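Local coordinates for protein alpha-fucosidase (Bifidobacterium bifidum, PDB 2EAE) that acts as a 1,2-alpha-L-fucosidase, probably releasing L-fucose from glycans, and is present here as the catalytic fragment of a longer protein, at residues G820-G825 and K842-A847; V860-T865 and T889-T894. The protein carries 1 engineered substitution. All blocks are in the same frame, centred on the assembly; numbering follows the deposited sequence.

Contact 1. Residues G820-G825 and K842-A847; sequences GNFTVG and KGKQAA
The ring of Phe-822 turns its edge to the backbone of Lys-844, with CZ 3.2 Å from Lys-844 O and that oxygen near the ring plane. Over one face lies water 1, 3.7 Å above the plane and offset toward the rim, while Ala-846 CA and Gln-845 O approach obliquely. Asn-821 and Phe-822 form a G1 beta bulge at the start of strand 822-829. From the antiparallel sheet that holds this strand, in the family 95 C-terminal domain, the Phe-822 ring reaches across to the loop leading into strand 846-850 of the second sheet. With CG beside the backbone N (chi1 -63°), the end of the ring comes near Ala-846, whose CB is 4.3 Å from Phe-822 CE1. Lys-844 O is also hydrogen-bonded by Thr-885 OG1. Water 1 ties the backbones together through three bonds. It donates to Gly-820 O (3.1 Å) and accepts from Lys-842 N (2.9 Å) and from Lys-844 N (3.2 Å), bridging Gly-820 to two backbone N-H groups of the 842-844 bend. At Gly-820 a side chain would be jammed against the preceding carbonyl and crowded by Phe-822 CE2. The backbone of Gly-820 also bonds to Glu-519, a calcium ligand, placing the bulge against the catalytic domain. Asn-821 anchors there too, since its ND2 bonds Ser-521 O, and its amide meets the bent chain of Lys-842, with ND2 3.6 Å from Lys-842 CG. Lys-844 instead runs out extended, at about a right angle to Phe-822. Its CG lies opposite the backbone N (chi1 -166°), which carries Lys-844 CD to within 3.9 Å of Gly-820 CA.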
loop_
_atom_site.group_PDB
_atom_site.type_symbol
_atom_site.label_atom_id
_atom_site.label_comp_id
_atom_site.label_asym_id
_atom_site.label_seq_id
_atom_site.Cartn_x
_atom_site.Cartn_y
_atom_site.Cartn_z
ATOM N N GLY A 820 18.713 -3.844 -7.581
ATOM C CA GLY A 820 20.032 -4.499 -7.575
ATOM C C GLY A 820 20.503 -4.746 -6.151
ATOM O O GLY A 820 21.520 -5.432 -5.925
ATOM N N ASN A 821 19.784 -4.165 -5.177
ATOM C CA ASN A 821 20.044 -4.356 -3.751
ATOM C C ASN A 821 21.262 -3.542 -3.269
ATOM O O ASN A 821 22.260 -4.104 -2.775
ATOM C CB ASN A 821 20.145 -5.842 -3.368
ATOM C CG ASN A 821 19.817 -6.091 -1.904
ATOM O OD1 ASN A 821 19.790 -5.170 -1.066
ATOM N ND2 ASN A 821 19.613 -7.341 -1.573
ATOM N N PHE A 822 21.170 -2.222 -3.434
ATOM C CA PHE A 822 22.154 -1.293 -2.878
ATOM C C PHE A 822 21.494 -0.451 -1.774
ATOM O O PHE A 822 20.376 0.026 -1.973
ATOM C CB PHE A 822 22.725 -0.393 -3.968
ATOM C CG PHE A 822 23.484 -1.146 -5.053
ATOM C CD1 PHE A 822 24.853 -1.387 -4.921
ATOM C CD2 PHE A 822 22.821 -1.629 -6.197
ATOM C CE1 PHE A 822 25.571 -2.081 -5.938
ATOM C CE2 PHE A 822 23.521 -2.346 -7.198
ATOM C CZ PHE A 822 24.899 -2.555 -7.056
ATOM N N THR A 823 22.151 -0.295 -0.618
ATOM C CA THR A 823 21.706 0.721 0.381
ATOM C C THR A 823 22.386 2.050 0.048
ATOM O O THR A 823 23.553 2.076 -0.303
ATOM C CB THR A 823 21.867 0.249 1.844
ATOM O OG1 THR A 823 21.312 -1.062 1.985
ATOM C CG2 THR A 823 21.117 1.156 2.825
ATOM N N VAL A 824 21.631 3.156 0.093
ATOM C CA VAL A 824 22.061 4.417 -0.452
ATOM C C VAL A 824 21.834 5.477 0.628
ATOM O O VAL A 824 20.720 5.629 1.181
ATOM C CB VAL A 824 21.232 4.809 -1.718
ATOM C CG1 VAL A 824 21.598 6.206 -2.202
ATOM C CG2 VAL A 824 21.360 3.742 -2.865
ATOM N N GLY A 825 22.903 6.176 0.958
ATOM C CA GLY A 825 22.825 7.419 1.738
ATOM C C GLY A 825 23.335 8.524 0.846
ATOM O O GLY A 825 24.134 8.280 -0.031
ATOM N N LYS A 842 24.601 -7.324 -2.572
ATOM C CA LYS A 842 24.649 -8.597 -3.315
ATOM C C LYS A 842 25.905 -8.747 -4.191
ATOM O O LYS A 842 26.037 -9.737 -4.911
ATOM C CB LYS A 842 23.402 -8.770 -4.201
ATOM C CG LYS A 842 22.108 -9.049 -3.443
ATOM C CD LYS A 842 22.191 -10.314 -2.625
ATOM C CE LYS A 842 21.834 -11.552 -3.427
ATOM N NZ LYS A 842 21.162 -12.607 -2.571
ATOM N N GLY A 843 26.782 -7.752 -4.162
ATOM C CA GLY A 843 27.955 -7.736 -5.037
ATOM C C GLY A 843 27.708 -7.425 -6.509
ATOM O O GLY A 843 28.541 -7.764 -7.363
ATOM N N LYS A 844 26.584 -6.777 -6.833
ATOM C CA LYS A 844 26.294 -6.430 -8.230
ATOM C C LYS A 844 27.126 -5.246 -8.708
ATOM O O LYS A 844 27.443 -4.347 -7.926
ATOM C CB LYS A 844 24.793 -6.124 -8.416
ATOM C CG LYS A 844 24.293 -6.074 -9.869
ATOM C CD LYS A 844 22.786 -5.847 -9.910
ATOM C CE LYS A 844 22.250 -5.811 -11.345
ATOM N NZ LYS A 844 20.857 -5.279 -11.400
ATOM N N GLN A 845 27.459 -5.246 -9.997
ATOM C CA GLN A 845 28.181 -4.135 -10.599
ATOM C C GLN A 845 27.386 -2.854 -10.369
ATOM O O GLN A 845 26.173 -2.812 -10.636
ATOM C CB GLN A 845 28.358 -4.379 -12.087
ATOM C CG GLN A 845 29.251 -3.380 -12.830
ATOM C CD GLN A 845 28.882 -3.300 -14.307
ATOM O OE1 GLN A 845 27.708 -3.347 -14.667
ATOM N NE2 GLN A 845 29.877 -3.193 -15.161
ATOM N N ALA A 846 28.060 -1.821 -9.870
ATOM C CA ALA A 846 27.409 -0.517 -9.655
ATOM C C ALA A 846 27.390 0.346 -10.898
ATOM O O ALA A 846 28.324 0.357 -11.709
ATOM C CB ALA A 846 28.075 0.235 -8.531
ATOM N N ALA A 847 26.307 1.095 -11.047
ATOM C CA ALA A 847 26.187 2.054 -12.113
ATOM C C ALA A 847 25.403 3.183 -11.467
ATOM O O ALA A 847 24.216 3.012 -11.125
ATOM C CB ALA A 847 25.434 1.475 -13.318
HETATM O O HOH W 1 24.381 -5.541 -4.834
#

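Contact 2. Residues V860-T865 and T889-T894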
loop_
_atom_site.group_PDB
_atom_site.type_symbol
_atom_site.label_atom_id
_atom_site.label_comp_id
_atom_site.label_asym_id
_atom_site.label_seq_id
_atom_site.Cartn_x
_atom_site.Cartn_y
_atom_site.Cartn_z
ATOM N N VAL A 860 35.319 7.399 -6.385
ATOM C CA VAL A 860 34.849 6.345 -5.495
ATOM C C VAL A 860 35.959 5.790 -4.602
ATOM O O VAL A 860 37.071 5.547 -5.061
ATOM C CB VAL A 860 34.269 5.157 -6.333
ATOM C CG1 VAL A 860 33.579 4.128 -5.439
ATOM C CG2 VAL A 860 33.343 5.668 -7.394
ATOM N N LYS A 861 35.650 5.557 -3.337
ATOM C CA LYS A 861 36.592 4.925 -2.437
ATOM C C LYS A 861 35.897 3.807 -1.692
ATOM O O LYS A 861 34.649 3.821 -1.543
ATOM C CB LYS A 861 37.205 5.957 -1.479
ATOM C CG LYS A 861 37.939 7.095 -2.200
ATOM C CD LYS A 861 38.245 8.258 -1.249
ATOM C CE LYS A 861 39.520 9.020 -1.621
ATOM N NZ LYS A 861 39.599 9.433 -3.059
ATOM N N ASN A 862 36.693 2.816 -1.289
ATOM C CA ASN A 862 36.278 1.749 -0.359
ATOM C C ASN A 862 37.126 1.907 0.891
ATOM O O ASN A 862 38.253 1.412 0.950
ATOM C CB ASN A 862 36.471 0.358 -1.000
ATOM C CG ASN A 862 36.189 -0.816 -0.038
ATOM O OD1 ASN A 862 36.334 -1.987 -0.418
ATOM N ND2 ASN A 862 35.795 -0.517 1.189
ATOM N N GLY A 863 36.595 2.616 1.887
ATOM C CA GLY A 863 37.352 2.911 3.102
ATOM C C GLY A 863 38.679 3.589 2.768
ATOM O O GLY A 863 38.692 4.714 2.247
ATOM N N ASP A 864 39.785 2.888 3.034
ATOM C CA ASP A 864 41.134 3.454 2.859
ATOM C C ASP A 864 41.721 3.319 1.448
ATOM O O ASP A 864 42.928 3.530 1.259
ATOM C CB ASP A 864 42.121 2.914 3.930
ATOM C CG ASP A 864 42.695 1.515 3.591
ATOM O OD1 ASP A 864 41.908 0.552 3.383
ATOM O OD2 ASP A 864 43.946 1.379 3.568
ATOM N N THR A 865 40.877 3.004 0.460
ATOM C CA THR A 865 41.359 2.765 -0.909
ATOM C C THR A 865 40.498 3.318 -2.050
ATOM O O THR A 865 39.262 3.320 -1.991
ATOM C CB THR A 865 41.691 1.256 -1.180
ATOM O OG1 THR A 865 42.171 1.100 -2.526
ATOM C CG2 THR A 865 40.481 0.357 -0.978
ATOM N N THR A 889 30.167 -4.410 1.303
ATOM C CA THR A 889 31.113 -3.298 1.259
ATOM C C THR A 889 30.342 -2.009 1.033
ATOM O O THR A 889 29.434 -1.987 0.215
ATOM C CB THR A 889 32.145 -3.513 0.114
ATOM O OG1 THR A 889 32.848 -4.741 0.329
ATOM C CG2 THR A 889 33.159 -2.366 0.024
ATOM N N THR A 890 30.679 -0.953 1.777
ATOM C CA THR A 890 30.115 0.372 1.531
ATOM C C THR A 890 31.147 1.239 0.824
ATOM O O THR A 890 32.302 1.416 1.282
ATOM C CB THR A 890 29.596 1.057 2.825
ATOM O OG1 THR A 890 28.633 0.210 3.476
ATOM C CG2 THR A 890 28.984 2.423 2.542
ATOM N N TYR A 891 30.716 1.758 -0.313
ATOM C CA TYR A 891 31.495 2.656 -1.130
ATOM C C TYR A 891 31.100 4.108 -0.890
ATOM O O TYR A 891 29.911 4.450 -0.854
ATOM C CB TYR A 891 31.289 2.297 -2.588
ATOM C CG TYR A 891 31.726 0.886 -2.852
ATOM C CD1 TYR A 891 30.826 -0.171 -2.702
ATOM C CD2 TYR A 891 33.055 0.593 -3.198
ATOM C CE1 TYR A 891 31.216 -1.485 -2.918
ATOM C CE2 TYR A 891 33.460 -0.734 -3.410
ATOM C CZ TYR A 891 32.529 -1.756 -3.267
ATOM O OH TYR A 891 32.868 -3.062 -3.465
ATOM N N THR A 892 32.112 4.958 -0.766
ATOM C CA THR A 892 31.904 6.378 -0.591
ATOM C C THR A 892 32.252 7.130 -1.865
ATOM O O THR A 892 33.345 6.995 -2.411
ATOM C CB THR A 892 32.738 6.871 0.576
ATOM O OG1 THR A 892 32.246 6.255 1.771
ATOM C CG2 THR A 892 32.671 8.384 0.673
ATOM N N ILE A 893 31.305 7.928 -2.345
ATOM C CA ILE A 893 31.486 8.728 -3.545
ATOM C C ILE A 893 31.520 10.222 -3.186
ATOM O O ILE A 893 30.560 10.761 -2.599
ATOM C CB ILE A 893 30.379 8.413 -4.595
ATOM C CG1 ILE A 893 30.336 6.898 -4.864
ATOM C CG2 ILE A 893 30.590 9.214 -5.880
ATOM C CD1 ILE A 893 29.188 6.418 -5.795
ATOM N N THR A 894 32.624 10.890 -3.542
ATOM C CA THR A 894 32.862 12.284 -3.140
ATOM C C THR A 894 33.408 13.080 -4.332
ATOM O O THR A 894 33.959 12.495 -5.269
ATOM C CB THR A 894 33.860 12.359 -1.949
ATOM O OG1 THR A 894 35.007 11.521 -2.226
ATOM C CG2 THR A 894 33.215 11.876 -0.641
#
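Val-860 and Ile-893 stand side by side as a non-hydrogen-bonded pair of neighbouring antiparallel strands, pointing the same way from the sheet. Strands 860-862 and 889-894 run at 147° to each other in an antiparallel sheet of the C-terminal domain. Val-860 CG2 packs 4.1 Å from Ile-893 CG1, while its other branch, CG1, lies 4.1 Å from Tyr-891 CB. These apolar chains face the second sheet, where Phe-883 touches Val-860 and Leu-881 touches Ile-893. Lys-861 follows on the opposite face, paired with Thr-892 by two backbone bonds. Lys-861 N donates to Thr-892 O at 2.9 Å, and Thr-892 N returns the bond to Lys-861 O at the same 2.9 Å; each has an angle of 158° at the hydrogen. Val-860 CA-H approaches Thr-892 O, and Tyr-891 CA-H approaches Lys-861 O. The ammonium of Lys-861 forms a salt bridge with Glu-859. At Asn-862, CG opposite the backbone N (chi1 174°) sets the carboxamide with its flat side to the Thr-889 methyl. Thr-889 CG2 is 3.2 Å from Asn-862 OD1, and Asn-862 CB meets Tyr-891 CE2 at 4.0 Å. With an alanine here, the Thr-889 methyl would probably lose the amide that covers it, opening a gap beside the strand. That methyl also lies over one face of the Tyr-891 ring, offset toward its rim, and Tyr-891 OH is tied to Thr-886 N. Beyond Asn-862 the chain reverses in a type II' beta turn to Thr-865, with Gly-863 at positive phi. Thr-865 N bonds back to the carbonyl of Asn-862 to close the turn. The return bond runs from Asn-862 N to Thr-865 O, 2.7 Å long.

How the contacts relate
Both contacts lie in the beta-rich C-terminal domain, their centres 13 Å apart and their nearest atoms about 6 Å apart, without touching. In the antiparallel sheet, strand 832-840 lies between strand 822-829 of contact 1 and strand 889-895 of contact 2. Contact 1 crosses from this sheet to the other through strand 846-850, whereas contact 2 joins two adjacent strands. Phe-883 links them, touching Ala-846 in the first and Val-860 and Tyr-891 in the second. Contact 1 is nearer the catalytic domain: the Lys-844 side chain is about 10 Å from a bound calcium ion. Contact 2 sits farther out, away from the calcium and fucose sites.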